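Arylsulfatase (Pseudoalteromonas sp. MB47, PDB 7AJ0) probably hydrolyses sulfate esters of the algal polysaccharide fucoidan in an exo-acting manner, as a hexameric calcium-binding sulfatase. Local coordinates at residues F268-H272 against N273-P277. Numbering follows the deposited sequence.
Sequences FSKIH and NDNYP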
# COMPACT_ATOMS: atom_id res chain seq x y z
N PHE A 268 25.35 30.05 1.13
CA PHE A 268 24.29 30.47 0.22
C PHE A 268 22.93 30.37 0.89
O PHE A 268 22.68 29.46 1.69
CB PHE A 268 24.27 29.60 -1.05
CG PHE A 268 25.49 29.72 -1.91
CD1 PHE A 268 25.56 30.69 -2.89
CD2 PHE A 268 26.55 28.85 -1.76
CE1 PHE A 268 26.68 30.80 -3.69
CE2 PHE A 268 27.67 28.95 -2.56
CZ PHE A 268 27.73 29.93 -3.53
N SER A 269 22.04 31.30 0.55
CA SER A 269 20.64 31.12 0.89
C SER A 269 20.00 30.07 -0.02
O SER A 269 19.16 29.28 0.43
CB SER A 269 19.88 32.44 0.78
OG SER A 269 18.49 32.23 0.97
N LYS A 270 20.38 30.06 -1.29
CA LYS A 270 19.89 29.03 -2.21
C LYS A 270 20.46 27.67 -1.82
O LYS A 270 21.54 27.58 -1.24
CB LYS A 270 20.28 29.39 -3.64
CG LYS A 270 19.52 30.58 -4.19
CD LYS A 270 20.28 31.26 -5.32
CE LYS A 270 19.48 32.43 -5.88
NZ LYS A 270 19.13 33.44 -4.84
N ILE A 271 19.72 26.60 -2.14
CA ILE A 271 18.48 26.63 -2.89
C ILE A 271 17.27 26.36 -1.99
O ILE A 271 16.36 25.62 -2.37
CB ILE A 271 18.51 25.60 -4.05
CG1 ILE A 271 18.78 24.19 -3.50
CG2 ILE A 271 19.57 25.97 -5.07
CD1 ILE A 271 18.61 23.10 -4.53
N HIS A 272 17.28 26.94 -0.80
CA HIS A 272 16.14 26.82 0.10
C HIS A 272 14.92 27.52 -0.50
O HIS A 272 15.04 28.54 -1.19
CB HIS A 272 16.47 27.43 1.46
CG HIS A 272 15.69 26.84 2.59
ND1 HIS A 272 14.34 27.04 2.76
CD2 HIS A 272 16.08 26.05 3.62
CE1 HIS A 272 13.93 26.41 3.84
NE2 HIS A 272 14.97 25.80 4.38
N ASN A 273 13.75 26.95 -0.25
CA ASN A 273 12.51 27.59 -0.69
C ASN A 273 12.22 28.81 0.18
O ASN A 273 12.63 28.87 1.35
CB ASN A 273 11.34 26.61 -0.62
CG ASN A 273 10.78 26.48 0.79
OD1 ASN A 273 11.42 25.94 1.68
ND2 ASN A 273 9.56 26.98 0.98
N ASP A 274 11.53 29.80 -0.38
CA ASP A 274 11.11 29.84 -1.78
C ASP A 274 12.20 30.52 -2.61
O ASP A 274 12.63 31.62 -2.29
CB ASP A 274 9.78 30.59 -1.91
CG ASP A 274 8.71 30.01 -1.01
OD1 ASP A 274 8.40 28.80 -1.16
OD2 ASP A 274 8.19 30.74 -0.14
N ASN A 275 12.63 29.85 -3.68
CA ASN A 275 13.76 30.34 -4.46
C ASN A 275 13.34 31.51 -5.34
O ASN A 275 12.37 31.42 -6.09
CB ASN A 275 14.33 29.22 -5.33
CG ASN A 275 15.28 28.33 -4.57
OD1 ASN A 275 16.41 28.72 -4.28
ND2 ASN A 275 14.83 27.12 -4.24
N TYR A 276 14.10 32.61 -5.24
CA TYR A 276 13.89 33.80 -6.06
C TYR A 276 15.25 34.26 -6.57
O TYR A 276 15.92 35.08 -5.93
CB TYR A 276 13.17 34.89 -5.28
CG TYR A 276 11.68 34.66 -5.21
CD1 TYR A 276 10.85 35.14 -6.21
CD2 TYR A 276 11.11 33.96 -4.17
CE1 TYR A 276 9.49 34.93 -6.16
CE2 TYR A 276 9.75 33.74 -4.11
CZ TYR A 276 8.94 34.22 -5.11
OH TYR A 276 7.59 34.01 -5.06
N PRO A 277 15.68 33.76 -7.73
CA PRO A 277 16.98 34.18 -8.27
C PRO A 277 16.96 35.64 -8.70
O PRO A 277 15.90 36.27 -8.84
CB PRO A 277 17.18 33.26 -9.48
CG PRO A 277 16.23 32.13 -9.28
CD PRO A 277 15.06 32.70 -8.54
O HOH W 1 16.57 32.60 -3.49
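N273 meets H272 through its backbone carbonyl: H272 ND1 donates to N273 O at 2.9 Å, nearly straight, in the carbonyl plane and on a lone pair. With CG anti to the backbone N (chi1 -153°), the imidazole swings forward beside the next residue, and the acceptor lies close to the ring plane. The side-chain amide of N273, turned 22° from that plane, sets OD1 3.3 Å from H272 CE1, while its ND2 donates to D274 OD1 from above the carboxylate, 3.0 Å away. A leucine in place of H272 would probably leave N273 O without this donor. The CB of D274 points away from 268-272; its carboxylate is held by Y195, T187 and Q194, and the peptide before it is cis, as is that before I271. N275 reaches back across the bend, where ND2 gives a 2.8 Å hydrogen bond to I271 O, arriving from above the carbonyl plane and not on a lone pair; D335 takes a second bond from the same nitrogen. The Y276 backbone N and K270 NZ both donate to one water, each at 3.0 Å, and NZ also forms a salt bridge with D241. Y276 makes a cation-pi contact with R193 of a neighbouring subunit. P277 packs against the lysine chain, its CA 3.9 Å from K270 CE. In this alkaline phosphatase-like sulfatase domain the loop links central-sheet strand 262-267 to helix 290-311, the side chains of N275 and P277 packing against that helix, H272 and N273 against helix 183-187, and the side chain of H272 about 5 Å from the calcium ion beside its ligands D60 and D61.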